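Local coordinates for protein putative tetR-family transcriptional regulator (Streptomyces coelicolor, PDB 3FIW) that probably binds cis-regulatory DNA as a TetR-family transcription factor, most likely acting as a repressor, at residues R134-L140 with A150-M154; M81-E87 with S106-L111; L112-A118 with V165-Q169. All coordinates share one frame; numbering follows the deposited sequence.

Contact 1: residues R134-L140 with A150-M154; sequences RRKMDFL and AQMAM
M137, a selenomethionine, crosses the side chain of Q151 at about a right angle and overlaps A150 and M154 as well, giving a worked example of how bent selenomethionine chains interleave between two helices. Its CG is turned anti to the backbone N (chi1 -155°), and two further bends in the chain bring the selenium and methyl to the facing helix. SE settles 3.8 Å from A150 CB, whereas CE meets Q151 CG at 3.7 Å and M154 CG at 4.1 Å. M154, another bent selenomethionine, slides past M137 in the opposite direction. Its SE lies 3.9 Å from L140 CD1, and that same methyl also touches A150 CB.

Q151 uses its two ends differently. Its CG packs on the M137 methyl, while its NE2 comes to the edge of the R134 guanidinium, 3.8 Å from R134 NH1, with the amide and guanidinium planes 54° apart. Both are donors; what they share is E147, which forms a salt bridge with R134 and accepts a weak hydrogen bond from Q151. With an alanine in place of Q151, the M137 methyl is likely to lose its neighbour on that side and be freer to turn, and E147 to lose its weak second donor.

The two short helical segments run at 125° to each other. Helix 96-112 lies against both, with W96 touching L140, W99 touching K136 and F100 touching M154; helix 189-204 packs on M152 and A153, and L204 of the second subunit also reaches A153.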
loop_
_atom_site.group_PDB
_atom_site.type_symbol
_atom_site.label_atom_id
_atom_site.label_comp_id
_atom_site.label_asym_id
_atom_site.label_seq_id
_atom_site.Cartn_x
_atom_site.Cartn_y
_atom_site.Cartn_z
ATOM N N ARG A 134 -9.017 -14.572 15.118
ATOM C CA ARG A 134 -9.186 -14.685 16.565
ATOM C C ARG A 134 -8.227 -15.695 17.158
ATOM O O ARG A 134 -7.759 -15.514 18.275
ATOM C CB ARG A 134 -10.633 -15.075 16.909
ATOM C CG ARG A 134 -10.981 -15.151 18.416
ATOM C CD ARG A 134 -11.128 -13.754 19.041
ATOM N NE ARG A 134 -9.970 -13.302 19.833
ATOM C CZ ARG A 134 -9.251 -12.193 19.601
ATOM N NH1 ARG A 134 -9.537 -11.375 18.577
ATOM N NH2 ARG A 134 -8.237 -11.886 20.415
ATOM N N ARG A 135 -7.946 -16.764 16.415
ATOM C CA ARG A 135 -7.035 -17.819 16.893
ATOM C C ARG A 135 -5.570 -17.313 16.932
ATOM O O ARG A 135 -4.834 -17.558 17.903
ATOM C CB ARG A 135 -7.167 -19.104 16.055
ATOM C CG ARG A 135 -8.538 -19.796 16.148
ATOM C CD ARG A 135 -8.445 -21.308 15.988
ATOM N NE ARG A 135 -9.773 -21.883 15.755
ATOM C CZ ARG A 135 -10.469 -22.619 16.631
ATOM N NH1 ARG A 135 -9.980 -22.933 17.835
ATOM N NH2 ARG A 135 -11.671 -23.070 16.283
ATOM N N LYS A 136 -5.191 -16.602 15.872
ATOM C CA LYS A 136 -3.898 -15.924 15.773
ATOM C C LYS A 136 -3.741 -14.914 16.900
ATOM O O LYS A 136 -2.727 -14.895 17.583
ATOM C CB LYS A 136 -3.760 -15.246 14.411
ATOM C CG LYS A 136 -3.525 -16.187 13.282
ATOM C CD LYS A 136 -3.444 -15.429 11.953
ATOM C CE LYS A 136 -3.353 -16.404 10.794
ATOM N NZ LYS A 136 -3.314 -15.637 9.541
HETATM N N MSE A 137 -4.766 -14.093 17.119
HETATM C CA MSE A 137 -4.721 -13.134 18.205
HETATM C C MSE A 137 -4.617 -13.794 19.575
HETATM O O MSE A 137 -3.818 -13.336 20.389
HETATM C CB MSE A 137 -5.923 -12.215 18.174
HETATM C CG MSE A 137 -5.640 -10.888 18.847
HETATM SE SE MSE A 137 -4.373 -9.866 17.745
HETATM C CE MSE A 137 -5.358 -9.575 16.052
ATOM N N ASP A 138 -5.414 -14.852 19.823
ATOM C CA ASP A 138 -5.363 -15.623 21.075
ATOM C C ASP A 138 -3.987 -16.186 21.351
ATOM O O ASP A 138 -3.496 -16.118 22.481
ATOM C CB ASP A 138 -6.371 -16.780 21.057
ATOM C CG ASP A 138 -7.810 -16.314 21.281
ATOM O OD1 ASP A 138 -8.747 -17.107 20.956
ATOM O OD2 ASP A 138 -7.986 -15.161 21.783
ATOM N N PHE A 139 -3.364 -16.743 20.318
ATOM C CA PHE A 139 -1.986 -17.212 20.413
ATOM C C PHE A 139 -1.003 -16.131 20.878
ATOM O O PHE A 139 -0.133 -16.414 21.698
ATOM C CB PHE A 139 -1.538 -17.779 19.071
ATOM C CG PHE A 139 -0.071 -18.027 18.996
ATOM C CD1 PHE A 139 0.498 -19.141 19.642
ATOM C CD2 PHE A 139 0.755 -17.121 18.346
ATOM C CE1 PHE A 139 1.894 -19.379 19.593
ATOM C CE2 PHE A 139 2.130 -17.335 18.259
ATOM C CZ PHE A 139 2.711 -18.485 18.890
ATOM N N LEU A 140 -1.129 -14.916 20.331
ATOM C CA LEU A 140 -0.235 -13.805 20.664
ATOM C C LEU A 140 -0.487 -13.359 22.107
ATOM O O LEU A 140 0.441 -13.070 22.862
ATOM C CB LEU A 140 -0.415 -12.627 19.678
ATOM C CG LEU A 140 0.231 -12.728 18.283
ATOM C CD1 LEU A 140 -0.179 -11.565 17.410
ATOM C CD2 LEU A 140 1.778 -12.796 18.402
ATOM N N ALA A 150 -0.752 -6.336 20.214
ATOM C CA ALA A 150 -0.859 -7.446 19.246
ATOM C C ALA A 150 -1.718 -7.011 18.090
ATOM O O ALA A 150 -1.264 -7.069 16.944
ATOM C CB ALA A 150 -1.422 -8.731 19.907
ATOM N N GLN A 151 -2.913 -6.504 18.388
ATOM C CA GLN A 151 -3.830 -5.964 17.372
ATOM C C GLN A 151 -3.207 -4.883 16.466
ATOM O O GLN A 151 -3.265 -4.973 15.201
ATOM C CB GLN A 151 -5.130 -5.489 18.043
ATOM C CG GLN A 151 -6.343 -6.437 17.737
ATOM C CD GLN A 151 -7.166 -6.855 18.976
ATOM O OE1 GLN A 151 -7.122 -6.201 20.034
ATOM N NE2 GLN A 151 -7.927 -7.960 18.842
HETATM N N MSE A 152 -2.590 -3.882 17.106
HETATM C CA MSE A 152 -1.899 -2.786 16.375
HETATM C C MSE A 152 -0.771 -3.275 15.491
HETATM O O MSE A 152 -0.726 -2.897 14.313
HETATM C CB MSE A 152 -1.432 -1.709 17.333
HETATM C CG MSE A 152 -2.606 -1.145 18.162
HETATM SE SE MSE A 152 -3.913 -0.219 17.024
HETATM C CE MSE A 152 -5.227 -1.594 16.725
ATOM N N ALA A 153 0.087 -4.147 16.043
ATOM C CA ALA A 153 1.171 -4.814 15.310
ATOM C C ALA A 153 0.680 -5.560 14.110
ATOM O O ALA A 153 1.220 -5.385 12.965
ATOM C CB ALA A 153 1.948 -5.769 16.230
HETATM N N MSE A 154 -0.351 -6.364 14.343
HETATM C CA MSE A 154 -0.987 -7.090 13.245
HETATM C C MSE A 154 -1.550 -6.190 12.159
HETATM O O MSE A 154 -1.386 -6.490 10.998
HETATM C CB MSE A 154 -2.083 -8.001 13.774
HETATM C CG MSE A 154 -1.533 -9.070 14.669
HETATM SE SE MSE A 154 -0.798 -10.561 13.669
HETATM C CE MSE A 154 -2.491 -11.338 13.102
#

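Contact 2: residues M81-E87 with S106-L111; sequences MAPHAAE and SFRRTL
H84 turns its imidazole against the helix of S106-L111, where F107 CB lies 4.0 Å above one ring face, offset toward the rim. The F107 ring points its edge at the H84 face in an edge-to-face pair, with planes at 58° and centroids 5.7 Å apart. Crossing H84 at about a right angle, T110 brings OG1 to 3.3 Å from H84 CB. M81, a selenomethionine, lies alongside: its CE touches both T110 CG2, at 3.6 Å, and L111 CD2, at 3.5 Å, while its SE lies at the edge of the F107 ring, a Met-aromatic contact. At the other end of the contact, E87 CG rests on the S106 hydroxyl.

Around these groups, further bonds help to orient them. T110 OG1 stands anti to its own carbonyl carbon (chi1 -56°), which lets it donate to S106 O at 2.9 Å from above the carbonyl plane. This bond ties the hydroxyl to its own helix; T110 N reaches the same oxygen from the opposite face. H84 NE2 makes a weak hydrogen bond to N103 O, and H121 packs on M81 and L111 while meeting F107 edge-to-face.

No hydrogen bond joins the two segments, and the opposite charges of E87 OE1 and R109 NH1, 4.3 Å apart, stay beyond salt-bridge range. The contact is mainly van der Waals and aromatic: a ring face and edge, methyls, the M81 selenium (sulfur in the natural residue) and two hydroxyl oxygens packed on carbon, with charge probably adding no more than a weak attraction at the rim.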
loop_
_atom_site.group_PDB
_atom_site.type_symbol
_atom_site.label_atom_id
_atom_site.label_comp_id
_atom_site.label_asym_id
_atom_site.label_seq_id
_atom_site.Cartn_x
_atom_site.Cartn_y
_atom_site.Cartn_z
HETATM N N MSE A 81 -6.534 -15.167 -1.676
HETATM C CA MSE A 81 -6.082 -15.268 -0.285
HETATM C C MSE A 81 -5.980 -16.690 0.202
HETATM O O MSE A 81 -5.527 -16.922 1.344
HETATM C CB MSE A 81 -7.038 -14.515 0.671
HETATM C CG MSE A 81 -7.004 -13.014 0.516
HETATM SE SE MSE A 81 -5.308 -12.346 1.183
HETATM C CE MSE A 81 -4.344 -12.113 -0.402
ATOM N N ALA A 82 -6.439 -17.642 -0.613
ATOM C CA ALA A 82 -6.535 -19.039 -0.174
ATOM C C ALA A 82 -5.196 -19.549 0.339
ATOM O O ALA A 82 -5.174 -20.150 1.393
ATOM C CB ALA A 82 -7.082 -19.954 -1.285
ATOM N N PRO A 83 -4.084 -19.303 -0.416
ATOM C CA PRO A 83 -2.741 -19.749 0.042
ATOM C C PRO A 83 -2.337 -19.209 1.436
ATOM O O PRO A 83 -1.735 -19.921 2.241
ATOM C CB PRO A 83 -1.783 -19.238 -1.054
ATOM C CG PRO A 83 -2.647 -18.993 -2.277
ATOM C CD PRO A 83 -4.025 -18.619 -1.731
ATOM N N HIS A 84 -2.673 -17.972 1.747
ATOM C CA HIS A 84 -2.495 -17.498 3.110
ATOM C C HIS A 84 -3.335 -18.290 4.140
ATOM O O HIS A 84 -2.847 -18.626 5.222
ATOM C CB HIS A 84 -2.744 -15.975 3.231
ATOM C CG HIS A 84 -2.244 -15.383 4.521
ATOM N ND1 HIS A 84 -3.038 -14.621 5.354
ATOM C CD2 HIS A 84 -1.029 -15.466 5.124
ATOM C CE1 HIS A 84 -2.334 -14.273 6.423
ATOM N NE2 HIS A 84 -1.111 -14.767 6.299
ATOM N N ALA A 85 -4.596 -18.586 3.784
ATOM C CA ALA A 85 -5.504 -19.347 4.646
ATOM C C ALA A 85 -5.119 -20.790 4.763
ATOM O O ALA A 85 -5.565 -21.494 5.669
ATOM C CB ALA A 85 -6.930 -19.235 4.131
ATOM N N ALA A 86 -4.323 -21.270 3.820
ATOM C CA ALA A 86 -3.864 -22.665 3.882
ATOM C C ALA A 86 -2.739 -22.890 4.898
ATOM O O ALA A 86 -2.354 -24.025 5.131
ATOM C CB ALA A 86 -3.412 -23.143 2.497
ATOM N N GLU A 87 -2.187 -21.823 5.489
ATOM C CA GLU A 87 -1.050 -21.986 6.410
ATOM C C GLU A 87 -1.488 -22.531 7.759
ATOM O O GLU A 87 -2.574 -22.193 8.213
ATOM C CB GLU A 87 -0.353 -20.652 6.618
ATOM C CG GLU A 87 0.310 -20.155 5.375
ATOM C CD GLU A 87 1.617 -20.812 5.145
ATOM O OE1 GLU A 87 2.538 -20.575 5.954
ATOM O OE2 GLU A 87 1.756 -21.552 4.159
ATOM N N SER A 106 4.080 -14.801 5.017
ATOM C CA SER A 106 3.036 -15.505 4.271
ATOM C C SER A 106 2.128 -14.547 3.482
ATOM O O SER A 106 1.799 -14.802 2.308
ATOM C CB SER A 106 2.185 -16.412 5.173
ATOM O OG SER A 106 1.217 -17.101 4.367
ATOM N N PHE A 107 1.676 -13.495 4.158
ATOM C CA PHE A 107 0.782 -12.517 3.565
ATOM C C PHE A 107 1.414 -11.874 2.322
ATOM O O PHE A 107 0.743 -11.751 1.282
ATOM C CB PHE A 107 0.446 -11.444 4.590
ATOM C CG PHE A 107 -0.612 -10.470 4.127
ATOM C CD1 PHE A 107 -1.845 -10.917 3.643
ATOM C CD2 PHE A 107 -0.376 -9.086 4.189
ATOM C CE1 PHE A 107 -2.820 -9.971 3.260
ATOM C CE2 PHE A 107 -1.310 -8.172 3.809
ATOM C CZ PHE A 107 -2.538 -8.607 3.345
ATOM N N ARG A 108 2.667 -11.420 2.472
ATOM C CA ARG A 108 3.471 -10.940 1.371
ATOM C C ARG A 108 3.526 -11.932 0.204
ATOM O O ARG A 108 3.241 -11.600 -0.927
ATOM C CB ARG A 108 4.882 -10.618 1.850
ATOM C CG ARG A 108 5.737 -10.025 0.697
ATOM C CD ARG A 108 6.912 -9.254 1.193
ATOM N NE ARG A 108 7.838 -8.902 0.110
ATOM C CZ ARG A 108 8.815 -9.676 -0.369
ATOM N NH1 ARG A 108 9.052 -10.882 0.137
ATOM N NH2 ARG A 108 9.581 -9.218 -1.357
ATOM N N ARG A 109 3.952 -13.152 0.490
ATOM C CA ARG A 109 4.070 -14.205 -0.496
ATOM C C ARG A 109 2.715 -14.369 -1.239
ATOM O O ARG A 109 2.664 -14.468 -2.474
ATOM C CB ARG A 109 4.508 -15.504 0.203
ATOM C CG ARG A 109 4.686 -16.752 -0.697
ATOM C CD ARG A 109 4.819 -18.061 0.143
ATOM N NE ARG A 109 5.923 -17.923 1.088
ATOM C CZ ARG A 109 5.818 -17.972 2.422
ATOM N NH1 ARG A 109 4.650 -18.239 3.021
ATOM N NH2 ARG A 109 6.912 -17.825 3.158
ATOM N N THR A 110 1.626 -14.315 -0.484
ATOM C CA THR A 110 0.298 -14.475 -1.081
ATOM C C THR A 110 0.019 -13.379 -2.094
ATOM O O THR A 110 -0.431 -13.694 -3.206
ATOM C CB THR A 110 -0.791 -14.614 -0.028
ATOM O OG1 THR A 110 -0.457 -15.721 0.825
ATOM C CG2 THR A 110 -2.135 -14.933 -0.646
ATOM N N LEU A 111 0.362 -12.121 -1.757
ATOM C CA LEU A 111 0.000 -10.995 -2.572
ATOM C C LEU A 111 0.840 -11.032 -3.827
ATOM O O LEU A 111 0.333 -10.768 -4.927
ATOM C CB LEU A 111 0.187 -9.674 -1.787
ATOM C CG LEU A 111 -0.754 -9.363 -0.600
ATOM C CD1 LEU A 111 -0.350 -8.026 0.057
ATOM C CD2 LEU A 111 -2.282 -9.319 -1.011
#

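Contact 3: residues L112-A118 with V165-Q169; sequences LARRDGA and VLEEQ
L112 lays its CD2 methyl against the carboxylate of E168, 3.7 Å from E168 CD, the two side chains crossing at about a right angle. The same methyl touches V165 CG1 at 3.8 Å and Q169 CG at 3.9 Å, so one methyl meets residues about one helical turn apart. E168, its CG anti to the backbone N (chi1 175°) and its chain extended, passes L112 on its way to R108, outside the two segments, with which it forms a salt bridge; the leucine thus packs on a carboxylate already paired with an arginine. Farther along, A118 CB sits between V165 CG1, at 3.7 Å, and L166 CD1, at 3.8 Å.

Between L112 and A118 the chain makes a type II beta turn from R114 to G117, with D116 at positive phi (50°). G117 has no CB, and one placed there would probably come too close to R114 O. The Q169 side chain extends along the inner side of this turn, close to the backbone of G117 and A118.

R114 forms salt bridges with D36 and D39, and D116 OD2 accepts from L43 N, while L166 packs on L166 of the second subunit. The arrangement is a tight interhelical turn set between the helix-turn-helix domain and the dimer-forming helices, a placement consistent with the way TetR-family regulators couple their two domains.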
loop_
_atom_site.group_PDB
_atom_site.type_symbol
_atom_site.label_atom_id
_atom_site.label_comp_id
_atom_site.label_asym_id
_atom_site.label_seq_id
_atom_site.Cartn_x
_atom_site.Cartn_y
_atom_site.Cartn_z
ATOM N N LEU A 112 2.115 -11.434 -3.675
ATOM C CA LEU A 112 3.039 -11.526 -4.821
ATOM C C LEU A 112 2.758 -12.686 -5.775
ATOM O O LEU A 112 3.323 -12.735 -6.921
ATOM C CB LEU A 112 4.489 -11.616 -4.333
ATOM C CG LEU A 112 5.197 -10.359 -3.805
ATOM C CD1 LEU A 112 6.489 -10.743 -3.092
ATOM C CD2 LEU A 112 5.505 -9.367 -4.942
ATOM N N ALA A 113 1.916 -13.618 -5.332
ATOM C CA ALA A 113 1.667 -14.861 -6.077
ATOM C C ALA A 113 0.857 -14.689 -7.352
ATOM O O ALA A 113 0.808 -15.588 -8.183
ATOM C CB ALA A 113 0.988 -15.897 -5.146
ATOM N N ARG A 114 0.185 -13.559 -7.493
ATOM C CA ARG A 114 -0.577 -13.224 -8.700
ATOM C C ARG A 114 -0.104 -11.865 -9.123
ATOM O O ARG A 114 0.146 -10.995 -8.259
ATOM C CB ARG A 114 -2.074 -13.113 -8.394
ATOM C CG ARG A 114 -2.740 -14.434 -8.060
ATOM C CD ARG A 114 -2.596 -15.423 -9.207
ATOM N NE ARG A 114 -3.257 -16.688 -8.873
ATOM C CZ ARG A 114 -3.516 -17.677 -9.733
ATOM N NH1 ARG A 114 -3.140 -17.588 -11.002
ATOM N NH2 ARG A 114 -4.147 -18.776 -9.296
ATOM N N ARG A 115 0.035 -11.661 -10.430
ATOM C CA ARG A 115 0.393 -10.342 -10.939
ATOM C C ARG A 115 -0.591 -9.282 -10.406
ATOM O O ARG A 115 -1.759 -9.586 -10.242
ATOM C CB ARG A 115 0.349 -10.350 -12.448
ATOM C CG ARG A 115 0.693 -9.035 -13.073
ATOM C CD ARG A 115 0.697 -9.268 -14.547
ATOM N NE ARG A 115 0.924 -8.094 -15.372
ATOM C CZ ARG A 115 1.061 -8.166 -16.697
ATOM N NH1 ARG A 115 0.984 -9.339 -17.311
ATOM N NH2 ARG A 115 1.262 -7.072 -17.411
ATOM N N ASP A 116 -0.098 -8.059 -10.138
ATOM C CA ASP A 116 -0.897 -6.932 -9.617
ATOM C C ASP A 116 -1.701 -7.412 -8.410
ATOM O O ASP A 116 -2.764 -6.883 -8.101
ATOM C CB ASP A 116 -1.817 -6.295 -10.691
ATOM C CG ASP A 116 -1.031 -5.713 -11.918
ATOM O OD1 ASP A 116 0.067 -5.173 -11.755
ATOM O OD2 ASP A 116 -1.527 -5.790 -13.052
ATOM N N GLY A 117 -1.186 -8.456 -7.775
ATOM C CA GLY A 117 -1.773 -9.058 -6.571
ATOM C C GLY A 117 -2.212 -8.052 -5.529
ATOM O O GLY A 117 -3.330 -8.156 -5.022
ATOM N N ALA A 118 -1.356 -7.070 -5.200
ATOM C CA ALA A 118 -1.716 -6.123 -4.124
ATOM C C ALA A 118 -2.765 -5.068 -4.513
ATOM O O ALA A 118 -3.597 -4.725 -3.695
ATOM C CB ALA A 118 -0.478 -5.507 -3.434
ATOM N N VAL A 165 4.343 -4.372 -1.178
ATOM C CA VAL A 165 4.040 -5.187 -2.365
ATOM C C VAL A 165 3.515 -4.337 -3.533
ATOM O O VAL A 165 3.869 -4.585 -4.664
ATOM C CB VAL A 165 3.132 -6.414 -2.097
ATOM C CG1 VAL A 165 2.804 -7.140 -3.418
ATOM C CG2 VAL A 165 3.806 -7.437 -1.129
ATOM N N LEU A 166 2.674 -3.351 -3.242
ATOM C CA LEU A 166 2.243 -2.406 -4.244
ATOM C C LEU A 166 3.432 -1.807 -4.953
ATOM O O LEU A 166 3.475 -1.771 -6.177
ATOM C CB LEU A 166 1.442 -1.297 -3.546
ATOM C CG LEU A 166 -0.062 -1.017 -3.529
ATOM C CD1 LEU A 166 -0.952 -1.868 -4.458
ATOM C CD2 LEU A 166 -0.603 -0.955 -2.155
ATOM N N GLU A 167 4.429 -1.331 -4.192
ATOM C CA GLU A 167 5.614 -0.728 -4.781
ATOM C C GLU A 167 6.493 -1.771 -5.564
ATOM O O GLU A 167 6.965 -1.513 -6.658
ATOM C CB GLU A 167 6.376 0.075 -3.688
ATOM C CG GLU A 167 6.778 1.500 -4.172
ATOM C CD GLU A 167 7.597 2.345 -3.140
ATOM O OE1 GLU A 167 8.548 3.040 -3.605
ATOM O OE2 GLU A 167 7.319 2.347 -1.901
ATOM N N GLU A 168 6.664 -2.967 -5.030
ATOM C CA GLU A 168 7.375 -4.033 -5.753
ATOM C C GLU A 168 6.718 -4.387 -7.098
ATOM O O GLU A 168 7.414 -4.519 -8.139
ATOM C CB GLU A 168 7.582 -5.265 -4.877
ATOM C CG GLU A 168 8.204 -6.468 -5.585
ATOM C CD GLU A 168 8.740 -7.551 -4.626
ATOM O OE1 GLU A 168 8.527 -7.471 -3.391
ATOM O OE2 GLU A 168 9.351 -8.525 -5.104
ATOM N N GLN A 169 5.389 -4.500 -7.082
ATOM C CA GLN A 169 4.657 -4.920 -8.282
ATOM C C GLN A 169 4.456 -3.796 -9.288
ATOM O O GLN A 169 4.324 -4.074 -10.470
ATOM C CB GLN A 169 3.324 -5.568 -7.915
ATOM C CG GLN A 169 3.537 -6.937 -7.255
ATOM C CD GLN A 169 2.267 -7.623 -6.836
ATOM O OE1 GLN A 169 2.156 -8.837 -6.963
ATOM N NE2 GLN A 169 1.329 -6.877 -6.265
#

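From the N terminus, contact 2 is the first to close, bringing the chain at 81-87, just after helix 69-79, back together with helix 96-112. Contact 3 opens where that helix ends and closes only at 165-169, near the end of helix 147-170; contact 1 is nested inside this long loop, pairing helix 130-142 with the early turns of helix 147-170. None cross. Contacts 1 and 3 thus grip the same long helix on opposite sides of the chain's centre, their own centres about 25 Å apart. Contact 2 bridges them: its H84 packs on K136 of contact 1, and its R108 and L111 pack on V165 of contact 3.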